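Local coordinates for cellulose biosynthesis protein BcsG (Salmonella typhimurium LT2, PDB 5OLT) that is required for cellulose biosynthesis and is represented here by its extramembrane, zinc-binding domain of the alkaline phosphatase family, at residues A[63-68]-A[211-216]; A[93-98]-A[290-295]; A[262-267]-A[316-321]. All blocks are in the same frame, centred on the assembly; numbering follows the deposited sequence. Where two conformers were deposited one is given.

Interaction 1: residues A[63-68]-A[211-216]; sequences VINICS and ATFFNL. With ZN (zinc ion), chain B.
Two asparagines, Asn65 and Asn215, cross each other on a buried face of neighbouring parallel strands. Their amide planes are turned 57° apart. In both residues CG is anti to the backbone N (chi1 near 180°); the amides differ in how they are turned beyond it. Asn215 ND2 is hydrogen-bonded to Glu266 OE2, which makes Asn215 a second-shell residue of the zinc site. Phe213 and Val63 share this face, and the ring atom Phe213 CE1 is 3.9 Å from Asn65 CB. The backbone pairing is regular. Strand 63-66 and strand 211-216 run 23° from parallel, and five hydrogen bonds alternate between them, from Val63 N to Thr212 O at one end to Cys67 N and Leu216 O (2.9 Å) at the other. These are neighbours in the seven-stranded mixed beta sheet of this alpha/beta domain, with the zinc at their C-terminal ends. Cys67 SG binds the metal at 2.3 Å. Leu216 O takes a second donor, water 1 (2.9 Å), which also donates to Cys67 O. On the other face the contact is apolar. Leu216 CD1 lies 3.5 Å above the plane of the Phe214 ring, over its centre, and also meets Ile64 CG2 at 3.6 Å. Ile64 and Phe214 stand side by side and point the same way. Helix 191-203 packs on Phe214 and Leu216; helix 102-110 touches Asn65 and Phe213.

Interaction 2: residues A[93-98]-A[290-295]; sequences KHFNSG and TNVPAG
Phe95 lays one face of its ring against Ala294. The methyl Ala294 CB is 4.0 Å from the ring centroid and 20° off the ring normal, a CH-pi contact displaced toward the rim. Val292 crosses the same ring obliquely, with Val292 CG2 3.6 Å from Phe95 CD1. Phe95 CG is anti to the backbone N (chi1 -170°) and is itself 3.8 Å from Ala294 CB. Asn96 and Thr290 are arranged differently: they lie side by side and point the same way. Thr290 OG1 donates to Asn96 OD1 at 2.7 Å, from a position tilted 20° out of the carbonyl plane. The backbones add an antiparallel pairing, Asn96 with Asn291 being a non-hydrogen-bonded pair. Ser97 N donates to Thr290 O (2.8 Å), and Val292 N donates to Phe95 O (3.0 Å). The strands separate toward Lys93, where the chain turns a corner. There water 3 bridges them, accepting from Phe95 N at 2.7 Å and donating to Val292 O. The contact joins strands 90-96 and 291-299 of the mixed sheet, where helix 287-290 ends in Thr290. Phe95 also meets Tyr318 edge-to-face. Asn96 ND2 is bonded to Ser355 OG, so both ends of its amide are held. Thr290 OG1 is also paired with Ser286 O, so its single proton faces two acceptors and is probably shared between them.

Interaction 3: residues A[262-267]-A[316-321]; sequences VVVPEH and SSYLAI. With ZN (zinc ion), chain B.
The zinc site lies at the end of strand 259-265, whose Val262 and Val264 rest on Ile321 and Tyr318 at the start of helix 318-328. Just beyond the strand come two metal ligands, Glu266 and His267. Glu266 OE1 binds the zinc at 1.9 Å. The Glu266 side chain sets out away from segment 316-321, and its extended chain (chi2 171°) takes CD on toward the metal. His267 NE2 binds at 2.1 Å, and water 2 is a longer ligand at 2.5 Å from the zinc. Cys67 and Ser102 complete the site. The other oxygen of Glu266 is held by Asn215 of strand 210-216, so the carboxylate is gripped at both oxygens.

The contact behind the site is apolar, with no hydrogen bond across it. Val262 and Ile321 meet tip to tip, with Val262 CG1 3.8 Å from Ile321 CG2. Val264 crosses Tyr318 at about a right angle, and its CG2 is 3.8 Å from Tyr318 CE1. Val264 and Ile321 each have two deposited conformers, so these details hold for one of them. Tyr318 OH passes 4.3 Å from Pro265 O and bonds instead to Ser97 O. Pro265 O is buried without a partner in the model.

Helix 318-328 thus packs on one face of the mixed sheet. Phe95 of strand 90-96 touches Val264 and Ile321, while Leu109 of helix 102-110 packs on Val264 and Tyr318.

From the N terminus, the chain first passes 63-68 and then 93-98. Interaction 1 closes a long loop at 211-216. Interaction 2 opens within that loop and closes beyond it, at 290-295, so the two cross. Interaction 3 opens at 262-267, after interaction 1 has closed, and ends at 316-321. It crosses interaction 2 and follows interaction 1 in series. All three reach the same mixed sheet. Strand 259-265 lies between strands 60-66 and 291-299 and so connects interactions 1 and 2, which do not touch. Interactions 1 and 3 share the zinc and water 2. Ser317 OG, bonded to Asn96 O, ties interaction 3 to interaction 2.

Interaction 1: residues A[63-68]-A[211-216]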
loop_
_atom_site.group_PDB
_atom_site.type_symbol
_atom_site.label_atom_id
_atom_site.label_comp_id
_atom_site.label_asym_id
_atom_site.label_seq_id
_atom_site.Cartn_x
_atom_site.Cartn_y
_atom_site.Cartn_z
ATOM N N VAL A 63 -7.885 2.336 -4.856
ATOM C CA VAL A 63 -6.719 1.724 -4.208
ATOM C C VAL A 63 -6.779 0.224 -4.469
ATOM O O VAL A 63 -7.768 -0.445 -4.111
ATOM C CB VAL A 63 -6.716 2.017 -2.690
ATOM C CG1 VAL A 63 -5.564 1.303 -1.989
ATOM C CG2 VAL A 63 -6.643 3.501 -2.437
ATOM N N ILE A 64 -5.736 -0.299 -5.119
ATOM C CA ILE A 64 -5.683 -1.690 -5.554
ATOM C C ILE A 64 -4.666 -2.386 -4.635
ATOM O O ILE A 64 -3.448 -2.166 -4.757
ATOM C CB ILE A 64 -5.250 -1.758 -7.051
ATOM C CG1 ILE A 64 -6.308 -1.059 -7.926
ATOM C CG2 ILE A 64 -5.017 -3.204 -7.482
ATOM C CD1 ILE A 64 -5.957 -1.026 -9.393
ATOM N N ASN A 65 -5.163 -3.193 -3.680
ATOM C CA ASN A 65 -4.352 -3.768 -2.621
ATOM C C ASN A 65 -4.184 -5.257 -2.918
ATOM O O ASN A 65 -5.152 -6.012 -2.915
ATOM C CB ASN A 65 -5.089 -3.494 -1.292
ATOM C CG ASN A 65 -4.340 -3.970 -0.081
ATOM O OD1 ASN A 65 -3.115 -3.740 0.075
ATOM N ND2 ASN A 65 -5.066 -4.605 0.818
ATOM N N ILE A 66 -2.955 -5.647 -3.248
ATOM C CA ILE A 66 -2.694 -6.968 -3.832
ATOM C C ILE A 66 -1.992 -7.873 -2.844
ATOM O O ILE A 66 -0.901 -7.548 -2.365
ATOM C CB ILE A 66 -1.818 -6.838 -5.102
ATOM C CG1 ILE A 66 -2.508 -5.938 -6.145
ATOM C CG2 ILE A 66 -1.469 -8.226 -5.680
ATOM C CD1 ILE A 66 -1.617 -5.553 -7.312
ATOM N N CYS A 67 -2.609 -9.017 -2.551
ATOM C CA CYS A 67 -1.980 -10.008 -1.670
ATOM C C CYS A 67 -0.765 -10.642 -2.363
ATOM O O CYS A 67 -0.824 -10.939 -3.555
ATOM C CB CYS A 67 -3.035 -11.077 -1.305
ATOM S SG CYS A 67 -2.466 -12.393 -0.173
ATOM N N SER A 68 0.309 -10.885 -1.594
ATOM C CA SER A 68 1.372 -11.804 -2.035
ATOM C C SER A 68 2.143 -11.321 -3.274
ATOM O O SER A 68 2.341 -12.092 -4.224
ATOM C CB SER A 68 0.825 -13.232 -2.236
ATOM O OG SER A 68 0.288 -13.720 -1.011
ATOM N N ALA A 211 -14.125 6.977 -3.483
ATOM C CA ALA A 211 -12.872 6.361 -3.037
ATOM C C ALA A 211 -13.182 4.904 -2.806
ATOM O O ALA A 211 -14.059 4.567 -2.020
ATOM C CB ALA A 211 -12.354 7.017 -1.766
ATOM N N THR A 212 -12.446 4.031 -3.492
ATOM C CA THR A 212 -12.682 2.603 -3.475
ATOM C C THR A 212 -11.451 1.874 -2.968
ATOM O O THR A 212 -10.333 2.125 -3.433
ATOM C CB THR A 212 -13.020 2.106 -4.906
ATOM O OG1 THR A 212 -14.199 2.761 -5.327
ATOM C CG2 THR A 212 -13.251 0.620 -4.942
ATOM N N PHE A 213 -11.684 0.947 -2.029
ATOM C CA PHE A 213 -10.691 -0.009 -1.572
ATOM C C PHE A 213 -10.960 -1.342 -2.235
ATOM O O PHE A 213 -12.054 -1.921 -2.069
ATOM C CB PHE A 213 -10.766 -0.143 -0.046
ATOM C CG PHE A 213 -9.739 -1.069 0.526
ATOM C CD1 PHE A 213 -8.395 -0.679 0.527
ATOM C CD2 PHE A 213 -10.091 -2.305 1.043
ATOM C CE1 PHE A 213 -7.424 -1.527 1.071
ATOM C CE2 PHE A 213 -9.106 -3.191 1.579
ATOM C CZ PHE A 213 -7.778 -2.779 1.566
ATOM N N PHE A 214 -9.978 -1.828 -2.994
ATOM C CA PHE A 214 -10.130 -3.066 -3.749
ATOM C C PHE A 214 -9.047 -4.058 -3.320
ATOM O O PHE A 214 -7.863 -3.747 -3.477
ATOM C CB PHE A 214 -10.014 -2.730 -5.257
ATOM C CG PHE A 214 -10.051 -3.912 -6.219
ATOM C CD1 PHE A 214 -10.635 -5.168 -5.904
ATOM C CD2 PHE A 214 -9.483 -3.757 -7.502
ATOM C CE1 PHE A 214 -10.652 -6.207 -6.823
ATOM C CE2 PHE A 214 -9.522 -4.808 -8.423
ATOM C CZ PHE A 214 -10.091 -6.029 -8.092
ATOM N N ASN A 215 -9.442 -5.216 -2.763
ATOM C CA ASN A 215 -8.467 -6.212 -2.331
ATOM C C ASN A 215 -8.486 -7.433 -3.258
ATOM O O ASN A 215 -9.549 -7.935 -3.610
ATOM C CB ASN A 215 -8.707 -6.632 -0.865
ATOM C CG ASN A 215 -7.653 -7.587 -0.385
ATOM O OD1 ASN A 215 -7.855 -8.798 -0.401
ATOM N ND2 ASN A 215 -6.510 -7.048 0.060
ATOM N N LEU A 216 -7.290 -7.847 -3.685
ATOM C CA LEU A 216 -7.092 -8.882 -4.705
ATOM C C LEU A 216 -6.272 -10.047 -4.188
ATOM O O LEU A 216 -5.155 -9.850 -3.725
ATOM C CB LEU A 216 -6.313 -8.314 -5.931
ATOM C CG LEU A 216 -6.989 -7.238 -6.731
ATOM C CD1 LEU A 216 -6.899 -5.912 -6.003
ATOM C CD2 LEU A 216 -6.329 -7.124 -8.098
HETATM ZN ZN ZN B . -2.142 -11.344 1.826
HETATM O O HOH W 1 -3.078 -11.413 -5.024
HETATM O O HOH W 2 -2.024 -13.700 2.651
#

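Interaction 2: residues A[93-98]-A[290-295]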
loop_
_atom_site.group_PDB
_atom_site.type_symbol
_atom_site.label_atom_id
_atom_site.label_comp_id
_atom_site.label_asym_id
_atom_site.label_seq_id
_atom_site.Cartn_x
_atom_site.Cartn_y
_atom_site.Cartn_z
ATOM N N LYS A 93 10.385 2.326 -4.905
ATOM C CA LYS A 93 11.394 1.277 -4.936
ATOM C C LYS A 93 11.765 0.721 -3.565
ATOM O O LYS A 93 12.309 -0.342 -3.468
ATOM C CB LYS A 93 12.645 1.764 -5.688
ATOM C CG LYS A 93 12.414 2.131 -7.156
ATOM C CD LYS A 93 11.836 0.950 -7.925
ATOM C CE LYS A 93 11.643 1.255 -9.409
ATOM N NZ LYS A 93 12.952 1.407 -10.094
ATOM N N HIS A 94 11.427 1.461 -2.509
ATOM C CA HIS A 94 11.709 1.033 -1.141
ATOM C C HIS A 94 10.493 1.323 -0.279
ATOM O O HIS A 94 10.601 1.984 0.770
ATOM C CB HIS A 94 13.012 1.683 -0.611
ATOM C CG HIS A 94 14.213 1.187 -1.333
ATOM N ND1 HIS A 94 14.715 -0.083 -1.124
ATOM C CD2 HIS A 94 14.965 1.739 -2.308
ATOM C CE1 HIS A 94 15.750 -0.277 -1.919
ATOM N NE2 HIS A 94 15.904 0.801 -2.667
ATOM N N PHE A 95 9.342 0.787 -0.698
ATOM C CA PHE A 95 8.094 0.892 0.059
ATOM C C PHE A 95 7.976 -0.336 0.946
ATOM O O PHE A 95 8.018 -1.459 0.455
ATOM C CB PHE A 95 6.904 0.934 -0.917
ATOM C CG PHE A 95 5.613 1.273 -0.253
ATOM C CD1 PHE A 95 4.874 0.287 0.466
ATOM C CD2 PHE A 95 5.132 2.576 -0.295
ATOM C CE1 PHE A 95 3.675 0.621 1.077
ATOM C CE2 PHE A 95 3.917 2.885 0.279
ATOM C CZ PHE A 95 3.196 1.928 0.980
ATOM N N ASN A 96 7.835 -0.099 2.255
ATOM C CA ASN A 96 7.748 -1.206 3.208
ATOM C C ASN A 96 6.315 -1.440 3.624
ATOM O O ASN A 96 5.624 -0.537 4.066
ATOM C CB ASN A 96 8.585 -0.865 4.438
ATOM C CG ASN A 96 8.715 -2.042 5.369
ATOM O OD1 ASN A 96 9.278 -3.073 4.966
ATOM N ND2 ASN A 96 8.195 -1.918 6.597
ATOM N N SER A 97 5.870 -2.696 3.513
ATOM C CA SER A 97 4.466 -3.000 3.824
ATOM C C SER A 97 4.177 -3.117 5.332
ATOM O O SER A 97 3.011 -3.122 5.723
ATOM C CB SER A 97 4.018 -4.300 3.143
ATOM O OG SER A 97 4.668 -5.396 3.739
ATOM N N GLY A 98 5.217 -3.190 6.152
ATOM C CA GLY A 98 5.039 -3.157 7.608
ATOM C C GLY A 98 4.647 -4.468 8.263
ATOM O O GLY A 98 4.537 -4.485 9.488
ATOM N N THR A 290 8.609 -7.795 2.675
ATOM C CA THR A 290 7.877 -6.558 2.916
ATOM C C THR A 290 8.264 -5.397 1.977
ATOM O O THR A 290 7.568 -4.390 1.995
ATOM C CB THR A 290 8.047 -6.082 4.365
ATOM O OG1 THR A 290 9.448 -5.788 4.567
ATOM C CG2 THR A 290 7.578 -7.184 5.325
ATOM N N ASN A 291 9.302 -5.545 1.150
ATOM C CA ASN A 291 9.620 -4.460 0.190
ATOM C C ASN A 291 8.771 -4.691 -1.077
ATOM O O ASN A 291 9.053 -5.607 -1.853
ATOM C CB ASN A 291 11.097 -4.493 -0.132
ATOM C CG ASN A 291 11.461 -3.444 -1.142
ATOM O OD1 ASN A 291 10.803 -2.406 -1.213
ATOM N ND2 ASN A 291 12.482 -3.732 -1.971
ATOM N N VAL A 292 7.699 -3.897 -1.232
ATOM C CA VAL A 292 6.667 -4.170 -2.228
ATOM C C VAL A 292 6.571 -3.074 -3.277
ATOM O O VAL A 292 6.847 -1.907 -2.982
ATOM C CB VAL A 292 5.291 -4.386 -1.546
ATOM C CG1 VAL A 292 5.325 -5.571 -0.570
ATOM C CG2 VAL A 292 4.774 -3.126 -0.822
ATOM N N PRO A 293 6.142 -3.443 -4.507
ATOM C CA PRO A 293 6.018 -2.433 -5.578
ATOM C C PRO A 293 4.753 -1.619 -5.494
ATOM O O PRO A 293 3.694 -2.043 -5.960
ATOM C CB PRO A 293 6.018 -3.294 -6.856
ATOM C CG PRO A 293 5.426 -4.619 -6.437
ATOM C CD PRO A 293 6.006 -4.835 -5.024
ATOM N N ALA A 294 4.855 -0.429 -4.936
ATOM C CA ALA A 294 3.726 0.466 -4.872
ATOM C C ALA A 294 3.855 1.519 -5.965
ATOM O O ALA A 294 4.952 2.031 -6.246
ATOM C CB ALA A 294 3.686 1.121 -3.502
ATOM N N GLY A 295 2.733 1.838 -6.602
ATOM C CA GLY A 295 2.741 2.796 -7.712
ATOM C C GLY A 295 1.499 3.640 -7.715
ATOM O O GLY A 295 0.441 3.255 -7.186
HETATM O O HOH W 3 9.255 -0.802 -2.932
#

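Interaction 3: residues A[262-267]-A[316-321]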
loop_
_atom_site.group_PDB
_atom_site.type_symbol
_atom_site.label_atom_id
_atom_site.label_comp_id
_atom_site.label_asym_id
_atom_site.label_seq_id
_atom_site.Cartn_x
_atom_site.Cartn_y
_atom_site.Cartn_z
ATOM N N VAL A 262 -3.932 3.920 -7.075
ATOM C CA VAL A 262 -2.806 3.573 -6.211
ATOM C C VAL A 262 -2.738 2.058 -6.150
ATOM O O VAL A 262 -3.731 1.425 -5.772
ATOM C CB VAL A 262 -2.980 4.124 -4.788
ATOM C CG1 VAL A 262 -1.785 3.693 -3.925
ATOM C CG2 VAL A 262 -3.128 5.639 -4.847
ATOM N N VAL A 263 -1.604 1.486 -6.541
ATOM C CA VAL A 263 -1.399 0.056 -6.423
ATOM C C VAL A 263 -0.471 -0.139 -5.234
ATOM O O VAL A 263 0.643 0.409 -5.236
ATOM C CB VAL A 263 -0.746 -0.513 -7.699
ATOM C CG1 VAL A 263 -0.331 -1.980 -7.473
ATOM C CG2 VAL A 263 -1.733 -0.391 -8.832
ATOM N N VAL A 264 -0.880 -0.915 -4.226
ATOM C CA VAL A 264 -0.025 -1.114 -3.041
ATOM C C VAL A 264 -0.241 -2.525 -2.526
ATOM O O VAL A 264 -1.334 -2.880 -2.038
ATOM C CB VAL A 264 -0.299 -0.049 -1.964
ATOM C CG1 VAL A 264 -1.794 0.107 -1.728
ATOM C CG2 VAL A 264 0.490 -0.268 -0.664
ATOM N N PRO A 265 0.754 -3.366 -2.724
ATOM C CA PRO A 265 0.622 -4.755 -2.232
ATOM C C PRO A 265 0.598 -4.816 -0.714
ATOM O O PRO A 265 1.119 -3.939 -0.026
ATOM C CB PRO A 265 1.866 -5.452 -2.759
ATOM C CG PRO A 265 2.287 -4.593 -3.925
ATOM C CD PRO A 265 1.985 -3.182 -3.515
ATOM N N GLU A 266 -0.041 -5.872 -0.219
ATOM C CA GLU A 266 -0.102 -6.100 1.235
ATOM C C GLU A 266 1.234 -6.540 1.807
ATOM O O GLU A 266 1.585 -6.171 2.936
ATOM C CB GLU A 266 -1.028 -7.283 1.518
ATOM C CG GLU A 266 -2.495 -7.181 1.121
ATOM C CD GLU A 266 -3.158 -8.531 1.301
ATOM O OE1 GLU A 266 -2.457 -9.456 1.782
ATOM O OE2 GLU A 266 -4.340 -8.676 0.959
ATOM N N HIS A 267 1.926 -7.423 1.072
ATOM C CA HIS A 267 3.131 -8.155 1.542
ATOM C C HIS A 267 3.456 -9.125 0.428
ATOM O O HIS A 267 2.585 -9.421 -0.427
ATOM C CB HIS A 267 2.827 -8.997 2.846
ATOM C CG HIS A 267 1.740 -10.019 2.647
ATOM N ND1 HIS A 267 1.967 -11.228 2.016
ATOM C CD2 HIS A 267 0.411 -9.965 2.905
ATOM C CE1 HIS A 267 0.810 -11.866 1.868
ATOM N NE2 HIS A 267 -0.149 -11.134 2.419
ATOM N N SER A 316 9.908 4.371 2.357
ATOM C CA SER A 316 8.557 4.903 2.389
ATOM C C SER A 316 7.599 3.852 2.915
ATOM O O SER A 316 7.916 2.645 2.957
ATOM C CB SER A 316 8.124 5.239 0.956
ATOM O OG SER A 316 8.991 6.215 0.374
ATOM N N SER A 317 6.421 4.305 3.279
ATOM C CA SER A 317 5.344 3.372 3.598
ATOM C C SER A 317 4.008 4.089 3.414
ATOM O O SER A 317 3.933 5.092 2.648
ATOM C CB SER A 317 5.526 2.811 5.042
ATOM O OG SER A 317 4.661 1.695 5.232
ATOM N N TYR A 318 2.957 3.610 4.102
ATOM C CA TYR A 318 1.591 4.089 3.841
ATOM C C TYR A 318 1.414 5.588 3.999
ATOM O O TYR A 318 0.585 6.189 3.287
ATOM C CB TYR A 318 0.597 3.355 4.726
ATOM C CG TYR A 318 0.703 1.861 4.544
ATOM C CD1 TYR A 318 0.255 1.251 3.366
ATOM C CD2 TYR A 318 1.316 1.060 5.517
ATOM C CE1 TYR A 318 0.385 -0.127 3.169
ATOM C CE2 TYR A 318 1.461 -0.312 5.340
ATOM C CZ TYR A 318 0.972 -0.911 4.178
ATOM O OH TYR A 318 1.130 -2.272 3.973
ATOM N N LEU A 319 2.151 6.206 4.924
ATOM C CA LEU A 319 1.975 7.638 5.142
ATOM C C LEU A 319 2.242 8.425 3.852
ATOM O O LEU A 319 1.570 9.444 3.601
ATOM C CB LEU A 319 2.861 8.145 6.293
ATOM C CG LEU A 319 2.552 9.546 6.826
ATOM C CD1 LEU A 319 1.165 9.602 7.472
ATOM C CD2 LEU A 319 3.638 9.959 7.808
ATOM N N ALA A 320 3.197 7.959 3.032
ATOM C CA ALA A 320 3.482 8.639 1.753
ATOM C C ALA A 320 2.313 8.537 0.767
ATOM O O ALA A 320 2.115 9.475 -0.039
ATOM C CB ALA A 320 4.752 8.092 1.121
ATOM N N ILE A 321 1.557 7.434 0.814
ATOM C CA ILE A 321 0.352 7.310 -0.021
ATOM C C ILE A 321 -0.692 8.324 0.440
ATOM O O ILE A 321 -1.245 9.084 -0.363
ATOM C CB ILE A 321 -0.226 5.878 0.007
ATOM C CG1 ILE A 321 0.823 4.845 -0.456
ATOM C CG2 ILE A 321 -1.562 5.800 -0.748
ATOM C CD1 ILE A 321 1.355 5.030 -1.866
HETATM ZN ZN ZN B . -2.142 -11.344 1.826
HETATM O O HOH W 2 -2.024 -13.700 2.651
#